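PDB 2VAP: cell division protein FtsZ 1 from Methanocaldococcus jannaschii, which binds GTP and, as a GTPase related to tubulin, is predicted to polymerise into the contractile Z ring that marks the cell division site. Local coordinates for residues Lys39-Gly44 against Lys65-Asn70; Thr52-Lys57 against Ile77-Asp82; Ile287-Pro292 against Asn329-Leu334. All coordinates share one frame; numbering follows the deposited sequence.

Contact 1: residues Lys39-Gly44 against Lys65-Asn70; sequences KITVVG and KTVAIN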
loop_
_atom_site.group_PDB
_atom_site.type_symbol
_atom_site.label_atom_id
_atom_site.label_comp_id
_atom_site.label_asym_id
_atom_site.label_seq_id
_atom_site.Cartn_x
_atom_site.Cartn_y
_atom_site.Cartn_z
ATOM N N LYS A 39 -4.282 -3.751 -15.272
ATOM C CA LYS A 39 -3.356 -4.826 -14.939
ATOM C C LYS A 39 -2.497 -4.349 -13.773
ATOM O O LYS A 39 -1.766 -3.364 -13.894
ATOM C CB LYS A 39 -2.485 -5.195 -16.142
ATOM C CG LYS A 39 -3.237 -5.896 -17.264
ATOM C CD LYS A 39 -2.306 -6.283 -18.401
ATOM C CE LYS A 39 -3.064 -6.969 -19.526
ATOM N NZ LYS A 39 -2.166 -7.353 -20.649
ATOM N N ILE A 40 -2.612 -5.038 -12.640
ATOM C CA ILE A 40 -1.944 -4.622 -11.407
ATOM C C ILE A 40 -0.983 -5.698 -10.910
ATOM O O ILE A 40 -1.325 -6.882 -10.870
ATOM C CB ILE A 40 -2.969 -4.250 -10.295
ATOM C CG1 ILE A 40 -3.881 -3.110 -10.767
ATOM C CG2 ILE A 40 -2.256 -3.871 -8.988
ATOM C CD1 ILE A 40 -5.003 -2.757 -9.806
ATOM N N THR A 41 0.221 -5.271 -10.542
ATOM C CA THR A 41 1.215 -6.159 -9.951
ATOM C C THR A 41 1.673 -5.604 -8.602
ATOM O O THR A 41 1.947 -4.410 -8.474
ATOM C CB THR A 41 2.424 -6.361 -10.895
ATOM O OG1 THR A 41 1.962 -6.841 -12.164
ATOM C CG2 THR A 41 3.413 -7.367 -10.316
ATOM N N VAL A 42 1.732 -6.476 -7.598
ATOM C CA VAL A 42 2.244 -6.112 -6.279
ATOM C C VAL A 42 3.604 -6.779 -6.076
ATOM O O VAL A 42 3.722 -8.003 -6.173
ATOM C CB VAL A 42 1.270 -6.525 -5.142
ATOM C CG1 VAL A 42 1.790 -6.062 -3.785
ATOM C CG2 VAL A 42 -0.126 -5.965 -5.393
ATOM N N VAL A 43 4.622 -5.965 -5.806
ATOM C CA VAL A 43 5.985 -6.457 -5.600
ATOM C C VAL A 43 6.412 -6.267 -4.145
ATOM O O VAL A 43 6.475 -5.140 -3.649
ATOM C CB VAL A 43 7.005 -5.766 -6.546
ATOM C CG1 VAL A 43 8.394 -6.377 -6.384
ATOM C CG2 VAL A 43 6.552 -5.869 -7.995
ATOM N N GLY A 44 6.698 -7.378 -3.469
ATOM C CA GLY A 44 7.162 -7.354 -2.085
ATOM C C GLY A 44 8.649 -7.630 -1.995
ATOM O O GLY A 44 9.126 -8.656 -2.487
ATOM N N LYS A 65 -1.391 -9.542 -9.715
ATOM C CA LYS A 65 -0.270 -10.473 -9.741
ATOM C C LYS A 65 0.634 -10.186 -8.548
ATOM O O LYS A 65 0.906 -9.025 -8.237
ATOM C CB LYS A 65 0.511 -10.311 -11.049
ATOM C CG LYS A 65 1.658 -11.295 -11.248
ATOM C CD LYS A 65 2.423 -10.978 -12.524
ATOM C CE LYS A 65 3.589 -11.932 -12.728
ATOM N NZ LYS A 65 4.300 -11.655 -14.007
ATOM N N THR A 66 1.093 -11.241 -7.879
ATOM C CA THR A 66 1.997 -11.091 -6.738
ATOM C C THR A 66 3.417 -11.522 -7.090
ATOM O O THR A 66 3.637 -12.631 -7.580
ATOM C CB THR A 66 1.509 -11.869 -5.492
ATOM O OG1 THR A 66 1.186 -13.217 -5.859
ATOM C CG2 THR A 66 0.284 -11.196 -4.880
ATOM N N VAL A 67 4.369 -10.626 -6.845
ATOM C CA VAL A 67 5.782 -10.899 -7.093
ATOM C C VAL A 67 6.575 -10.704 -5.801
ATOM O O VAL A 67 6.469 -9.665 -5.148
ATOM C CB VAL A 67 6.357 -9.998 -8.222
ATOM C CG1 VAL A 67 7.853 -10.244 -8.417
ATOM C CG2 VAL A 67 5.613 -10.231 -9.532
ATOM N N ALA A 68 7.352 -11.718 -5.430
ATOM C CA ALA A 68 8.226 -11.634 -4.266
ATOM C C ALA A 68 9.681 -11.623 -4.711
ATOM O O ALA A 68 10.107 -12.481 -5.487
ATOM C CB ALA A 68 7.968 -12.794 -3.318
ATOM N N ILE A 69 10.434 -10.636 -4.234
ATOM C CA ILE A 69 11.868 -10.567 -4.513
ATOM C C ILE A 69 12.676 -10.522 -3.218
ATOM O O ILE A 69 12.254 -9.917 -2.227
ATOM C CB ILE A 69 12.255 -9.390 -5.464
ATOM C CG1 ILE A 69 12.186 -8.036 -4.750
ATOM C CG2 ILE A 69 11.395 -9.406 -6.739
ATOM C CD1 ILE A 69 12.999 -6.941 -5.428
ATOM N N ASN A 70 13.832 -11.180 -3.231
ATOM C CA ASN A 70 14.697 -11.237 -2.057
ATOM C C ASN A 70 16.114 -11.641 -2.431
ATOM O O ASN A 70 16.331 -12.313 -3.442
ATOM C CB ASN A 70 14.138 -12.224 -1.024
ATOM C CG ASN A 70 14.474 -11.836 0.411
ATOM O OD1 ASN A 70 15.544 -11.296 0.700
ATOM N ND2 ASN A 70 13.551 -12.118 1.321
#

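Contact 2: residues Thr52-Lys57 against Ile77-Asp82; sequences TITRLK and IRTKAD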
loop_
_atom_site.group_PDB
_atom_site.type_symbol
_atom_site.label_atom_id
_atom_site.label_comp_id
_atom_site.label_asym_id
_atom_site.label_seq_id
_atom_site.Cartn_x
_atom_site.Cartn_y
_atom_site.Cartn_z
ATOM N N THR A 52 4.384 -10.089 3.540
ATOM C CA THR A 52 3.191 -9.398 3.049
ATOM C C THR A 52 2.618 -10.107 1.818
ATOM O O THR A 52 1.412 -10.354 1.747
ATOM C CB THR A 52 3.486 -7.905 2.739
ATOM O OG1 THR A 52 3.967 -7.255 3.922
ATOM C CG2 THR A 52 2.233 -7.183 2.255
ATOM N N ILE A 53 3.489 -10.444 0.865
ATOM C CA ILE A 53 3.083 -11.149 -0.356
ATOM C C ILE A 53 2.433 -12.505 -0.054
ATOM O O ILE A 53 1.391 -12.835 -0.625
ATOM C CB ILE A 53 4.273 -11.315 -1.350
ATOM C CG1 ILE A 53 4.714 -9.957 -1.915
ATOM C CG2 ILE A 53 3.929 -12.293 -2.478
ATOM C CD1 ILE A 53 3.705 -9.264 -2.837
ATOM N N THR A 54 3.050 -13.275 0.844
ATOM C CA THR A 54 2.529 -14.583 1.255
ATOM C C THR A 54 1.090 -14.473 1.759
ATOM O O THR A 54 0.218 -15.237 1.338
ATOM C CB THR A 54 3.417 -15.234 2.345
ATOM O OG1 THR A 54 4.736 -15.438 1.827
ATOM C CG2 THR A 54 2.849 -16.578 2.793
ATOM N N ARG A 55 0.856 -13.508 2.647
ATOM C CA ARG A 55 -0.467 -13.272 3.222
ATOM C C ARG A 55 -1.491 -12.844 2.171
ATOM O O ARG A 55 -2.644 -13.272 2.218
ATOM C CB ARG A 55 -0.389 -12.233 4.345
ATOM C CG ARG A 55 0.324 -12.701 5.617
ATOM C CD ARG A 55 -0.533 -13.654 6.453
ATOM N NE ARG A 55 -1.838 -13.083 6.792
ATOM C CZ ARG A 55 -2.087 -12.334 7.865
ATOM N NH1 ARG A 55 -1.121 -12.048 8.730
ATOM N NH2 ARG A 55 -3.311 -11.869 8.070
ATOM N N LEU A 56 -1.063 -12.009 1.222
ATOM C CA LEU A 56 -1.929 -11.572 0.122
ATOM C C LEU A 56 -2.280 -12.722 -0.824
ATOM O O LEU A 56 -3.392 -12.780 -1.352
ATOM C CB LEU A 56 -1.284 -10.424 -0.665
ATOM C CG LEU A 56 -1.087 -9.069 0.026
ATOM C CD1 LEU A 56 -0.198 -8.167 -0.820
ATOM C CD2 LEU A 56 -2.417 -8.382 0.332
ATOM N N LYS A 57 -1.324 -13.627 -1.028
ATOM C CA LYS A 57 -1.512 -14.795 -1.891
ATOM C C LYS A 57 -2.424 -15.844 -1.247
ATOM O O LYS A 57 -3.262 -16.440 -1.928
ATOM C CB LYS A 57 -0.151 -15.402 -2.269
ATOM C CG LYS A 57 -0.204 -16.655 -3.150
ATOM C CD LYS A 57 -0.690 -16.355 -4.564
ATOM C CE LYS A 57 -0.829 -17.634 -5.375
ATOM N NZ LYS A 57 -1.510 -17.398 -6.677
ATOM N N ILE A 77 12.030 -18.899 -0.671
ATOM C CA ILE A 77 11.457 -20.203 -1.022
ATOM C C ILE A 77 10.210 -20.578 -0.199
ATOM O O ILE A 77 9.316 -21.260 -0.707
ATOM C CB ILE A 77 12.545 -21.325 -1.053
ATOM C CG1 ILE A 77 12.946 -21.636 -2.501
ATOM C CG2 ILE A 77 12.065 -22.607 -0.383
ATOM C CD1 ILE A 77 13.580 -20.473 -3.262
ATOM N N ARG A 78 10.141 -20.113 1.046
ATOM C CA ARG A 78 8.958 -20.355 1.881
ATOM C C ARG A 78 7.834 -19.335 1.646
ATOM O O ARG A 78 6.739 -19.468 2.198
ATOM C CB ARG A 78 9.321 -20.457 3.370
ATOM C CG ARG A 78 10.140 -19.306 3.931
ATOM C CD ARG A 78 10.332 -19.470 5.432
ATOM N NE ARG A 78 11.523 -18.774 5.918
ATOM C CZ ARG A 78 12.693 -19.361 6.164
ATOM N NH1 ARG A 78 12.847 -20.667 5.975
ATOM N NH2 ARG A 78 13.713 -18.638 6.604
ATOM N N THR A 79 8.114 -18.331 0.817
ATOM C CA THR A 79 7.123 -17.331 0.424
ATOM C C THR A 79 6.155 -17.916 -0.608
ATOM O O THR A 79 6.551 -18.717 -1.455
ATOM C CB THR A 79 7.815 -16.068 -0.153
ATOM O OG1 THR A 79 8.725 -15.537 0.817
ATOM C CG2 THR A 79 6.803 -14.991 -0.529
ATOM N N LYS A 80 4.886 -17.522 -0.517
ATOM C CA LYS A 80 3.888 -17.886 -1.521
ATOM C C LYS A 80 3.620 -16.694 -2.437
ATOM O O LYS A 80 3.248 -15.615 -1.969
ATOM C CB LYS A 80 2.590 -18.366 -0.860
ATOM C CG LYS A 80 2.619 -19.813 -0.363
ATOM C CD LYS A 80 3.208 -19.935 1.040
ATOM C CE LYS A 80 3.260 -21.384 1.507
ATOM N NZ LYS A 80 4.277 -22.188 0.770
ATOM N N ALA A 81 3.822 -16.898 -3.738
ATOM C CA ALA A 81 3.681 -15.834 -4.737
ATOM C C ALA A 81 3.417 -16.401 -6.129
ATOM O O ALA A 81 3.723 -17.563 -6.401
ATOM C CB ALA A 81 4.935 -14.961 -4.758
ATOM N N ASP A 82 2.853 -15.573 -7.008
ATOM C CA ASP A 82 2.702 -15.929 -8.420
ATOM C C ASP A 82 4.068 -16.055 -9.091
ATOM O O ASP A 82 4.276 -16.929 -9.936
ATOM C CB ASP A 82 1.856 -14.890 -9.164
ATOM C CG ASP A 82 0.398 -14.902 -8.740
ATOM O OD1 ASP A 82 -0.185 -15.999 -8.603
ATOM O OD2 ASP A 82 -0.172 -13.806 -8.560
HETATM O O HOH W 1 6.851 -15.451 3.574
#

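Contact 3: residues Ile287-Pro292 against Asn329-Leu334; sequences IHVMGP and NTVRVL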
loop_
_atom_site.group_PDB
_atom_site.type_symbol
_atom_site.label_atom_id
_atom_site.label_comp_id
_atom_site.label_asym_id
_atom_site.label_seq_id
_atom_site.Cartn_x
_atom_site.Cartn_y
_atom_site.Cartn_z
ATOM N N ILE A 287 -10.855 6.642 -0.471
ATOM C CA ILE A 287 -11.668 6.069 0.602
ATOM C C ILE A 287 -12.217 4.715 0.174
ATOM O O ILE A 287 -12.910 4.610 -0.839
ATOM C CB ILE A 287 -12.857 6.991 0.995
ATOM C CG1 ILE A 287 -12.375 8.413 1.303
ATOM C CG2 ILE A 287 -13.626 6.406 2.187
ATOM C CD1 ILE A 287 -13.498 9.421 1.476
ATOM N N HIS A 288 -11.893 3.681 0.943
ATOM C CA HIS A 288 -12.469 2.360 0.730
ATOM C C HIS A 288 -13.334 1.986 1.928
ATOM O O HIS A 288 -12.822 1.748 3.026
ATOM C CB HIS A 288 -11.378 1.308 0.507
ATOM C CG HIS A 288 -11.890 0.008 -0.037
ATOM N ND1 HIS A 288 -11.074 -0.909 -0.666
ATOM C CD2 HIS A 288 -13.136 -0.525 -0.058
ATOM C CE1 HIS A 288 -11.792 -1.954 -1.039
ATOM N NE2 HIS A 288 -13.047 -1.745 -0.683
ATOM N N VAL A 289 -14.644 1.948 1.706
ATOM C CA VAL A 289 -15.599 1.542 2.733
ATOM C C VAL A 289 -15.876 0.050 2.581
ATOM O O VAL A 289 -16.250 -0.416 1.504
ATOM C CB VAL A 289 -16.923 2.344 2.644
ATOM C CG1 VAL A 289 -17.844 2.005 3.814
ATOM C CG2 VAL A 289 -16.645 3.845 2.609
ATOM N N MET A 290 -15.676 -0.694 3.664
ATOM C CA MET A 290 -15.880 -2.139 3.661
ATOM C C MET A 290 -16.883 -2.527 4.735
ATOM O O MET A 290 -16.875 -1.969 5.831
ATOM C CB MET A 290 -14.555 -2.866 3.891
ATOM C CG MET A 290 -13.555 -2.714 2.752
ATOM S SD MET A 290 -11.847 -2.972 3.269
ATOM C CE MET A 290 -11.504 -1.432 4.120
ATOM N N GLY A 291 -17.751 -3.482 4.418
ATOM C CA GLY A 291 -18.768 -3.920 5.366
ATOM C C GLY A 291 -19.337 -5.290 5.060
ATOM O O GLY A 291 -18.912 -5.942 4.103
ATOM N N PRO A 292 -20.308 -5.740 5.876
ATOM C CA PRO A 292 -20.977 -7.014 5.643
ATOM C C PRO A 292 -21.971 -6.901 4.490
ATOM O O PRO A 292 -22.040 -5.859 3.832
ATOM C CB PRO A 292 -21.717 -7.275 6.966
ATOM C CG PRO A 292 -21.247 -6.209 7.925
ATOM C CD PRO A 292 -20.833 -5.065 7.074
ATOM N N ASN A 329 -20.749 -7.868 11.440
ATOM C CA ASN A 329 -21.487 -6.679 11.861
ATOM C C ASN A 329 -20.639 -5.409 11.777
ATOM O O ASN A 329 -21.114 -4.313 12.087
ATOM C CB ASN A 329 -22.017 -6.861 13.290
ATOM C CG ASN A 329 -22.995 -8.020 13.414
ATOM O OD1 ASN A 329 -22.739 -8.986 14.132
ATOM N ND2 ASN A 329 -24.121 -7.926 12.713
ATOM N N THR A 330 -19.392 -5.566 11.342
ATOM C CA THR A 330 -18.406 -4.489 11.369
ATOM C C THR A 330 -18.264 -3.774 10.024
ATOM O O THR A 330 -18.193 -4.414 8.973
ATOM C CB THR A 330 -17.020 -5.020 11.821
ATOM O OG1 THR A 330 -17.158 -5.726 13.061
ATOM C CG2 THR A 330 -16.017 -3.883 12.002
ATOM N N VAL A 331 -18.237 -2.443 10.075
ATOM C CA VAL A 331 -17.845 -1.621 8.932
ATOM C C VAL A 331 -16.408 -1.140 9.138
ATOM O O VAL A 331 -16.070 -0.605 10.197
ATOM C CB VAL A 331 -18.811 -0.425 8.710
ATOM C CG1 VAL A 331 -18.170 0.659 7.841
ATOM C CG2 VAL A 331 -20.105 -0.902 8.077
ATOM N N ARG A 332 -15.572 -1.356 8.127
ATOM C CA ARG A 332 -14.178 -0.924 8.153
ATOM C C ARG A 332 -13.949 0.174 7.118
ATOM O O ARG A 332 -14.417 0.075 5.981
ATOM C CB ARG A 332 -13.248 -2.112 7.891
ATOM C CG ARG A 332 -11.761 -1.817 8.073
ATOM C CD ARG A 332 -10.906 -3.033 7.743
ATOM N NE ARG A 332 -11.065 -4.108 8.723
ATOM C CZ ARG A 332 -10.538 -5.325 8.605
ATOM N NH1 ARG A 332 -9.808 -5.646 7.544
ATOM N NH2 ARG A 332 -10.745 -6.227 9.554
ATOM N N VAL A 333 -13.234 1.220 7.521
ATOM C CA VAL A 333 -12.909 2.326 6.626
ATOM C C VAL A 333 -11.396 2.462 6.468
ATOM O O VAL A 333 -10.673 2.630 7.453
ATOM C CB VAL A 333 -13.527 3.667 7.116
ATOM C CG1 VAL A 333 -13.023 4.845 6.280
ATOM C CG2 VAL A 333 -15.048 3.605 7.070
ATOM N N LEU A 334 -10.931 2.365 5.225
ATOM C CA LEU A 334 -9.548 2.686 4.890
ATOM C C LEU A 334 -9.496 4.056 4.229
ATOM O O LEU A 334 -10.157 4.299 3.215
ATOM C CB LEU A 334 -8.924 1.626 3.972
ATOM C CG LEU A 334 -7.539 1.961 3.393
ATOM C CD1 LEU A 334 -6.452 1.964 4.472
ATOM C CD2 LEU A 334 -7.169 1.009 2.266
#

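Contact 1: residues Lys39-Gly44 against Lys65-Asn70
K65 and V67 each join the neighbouring parallel strand through both backbone polar groups, K65 linking I40 to V42 and V67 linking V42 to G44. The bonds are short and nearly straight: V42 N reaches K65 O at 2.8 Å with an angle at the hydrogen of 173°. G44 works in the same way from the other strand, giving its N to V67 O at 2.8 Å and taking I69 N on its O at 2.9 Å. V67 O also receives a weaker CA-H...O contact from V43 CA at 3.3 Å.

On the face that carries T41, V43, K65 and V67, the V67 methyl CG2 meets T41 CG2 at 3.7 Å, while V67 CB lies 4.1 Å from V43 CG2. K65 lies side by side with T41, pointing the same way, with K65 CB 3.9 Å from T41 OG1. Both polar ends find other partners, K65 NZ at A118 O and T41 OG1 at S122. On the other face I53 of helix 46-59 packs against both V42 and T66. With that helix, strands 40-45 and 64-70 form a beta-alpha-beta unit of the Rossmann-like GTPase domain, G44 lying just ahead of the GTP-binding G47 and A48.

Contact 2: residues Thr52-Lys57 against Ile77-Asp82
K57 and D82 form a salt bridge, NZ to OD1 at 2.7 Å, between the crossover helix of the first beta-alpha-beta unit of the GTPase domain and the loop that runs from helix 73-77 into edge strand 83-86. The lysine chain bends at chi2 (69°), which sets CD, and the two side chains meet at about a right angle. NZ approaches OD1 on the syn side, 34° out of the carboxylate plane. The other oxygen, OD2, accepts the amide of T66 in the neighbouring strand, so the carboxylate is held from two sources.

One turn back along the helix, T54 OG1 accepts the backbone amide of K80 at 3.1 Å and 159°. The same hydroxyl bonds N50 O within the helix and a water 2.7 Å from OG1; this water is linked only weakly to T79 OG1, whose stronger partner is Q75 O. The methyl CG2 of T79 comes within 3.2 Å of T54 OG1, a close fit.

The packing around these bonds is mostly of methyl and methylene groups. I53 faces the loop with its CG2 branch, which lies 3.7 Å from A81 CB, while side chains of strand 64-70 complete the packing, T66 against I53 and K57, A68 against T79 and A81. The carbonyl of K80 is buried here without a hydrogen-bond partner. I53 CG2 and K57 CB press on it instead, each 3.4 Å from K80 O, and T54 CA makes a CA-H...O contact to that oxygen at 3.5 Å.

Contact 3: residues Ile287-Pro292 against Asn329-Leu334
H288 with L334 and M290 with R332 are the hydrogen-bonded pairs of an antiparallel ladder whose strands run at 164° to each other, with the non-hydrogen-bonded pair V289 and V333 between them. The M290 and R332 pair is drawn in tightly: R332 N lies 2.7 Å from M290 O, although the donor stands 26° from the carbonyl plane.

M290 has the most surface covered by the opposite strand. Its chain bends at chi3 (-76°), carrying the methyl CE across to the neighbouring strand, where it rests 4.0 Å from L334 CB and equally 4.0 Å from R332 CG. Within its own strand M290 SD sits 4.2 Å above the plane of the H288 ring, over its centre, a Met-aromatic contact. The ring itself is fixed at both nitrogens, ND1 by G221 O of helix 204-227 and NE2 by T322 of the next strand.

The other face is made of valine and isoleucine. V289 CG1 meets V331 CG1 at 4.3 Å, and I287 CG2 meets V333 CG1 at 4.4 Å. V303 of helix 297-310 touches I287, V289 and V333, and A265 of helix 261-270 touches V333. Past the ladder P292 packs against the chain leading into the second strand, its CD 3.3 Å from T330 O, a buried carbonyl oxygen that has no hydrogen-bond partner.

These are the two middle strands of the four-stranded mixed sheet of the FtsZ C-terminal domain. Two helices pack on its valine face, and the H288 face meets helix 204-227, the helix that links the two domains in FtsZ and also carries the GTP-binding D212.

Contacts 1 and 2 share one beta-alpha-beta neighbourhood in the GTPase domain, whereas contact 3 belongs to the C-terminal domain, its centre about 25 Å from each of the others. Contacts 1 and 3 are buried ladders of backbone bonds, but one is parallel and the other antiparallel. Contact 2 is partly exposed and has no backbone-to-backbone hydrogen bonds between its segments; a lysine-aspartate salt bridge near the surface and a threonine hydroxyl hold it, beside small aliphatic groups. Contacts 1 and 2 meet through helix 46-59, whose I53 serves both, and through D82, so the 77-82 loop and the strand pair pack on the same helix.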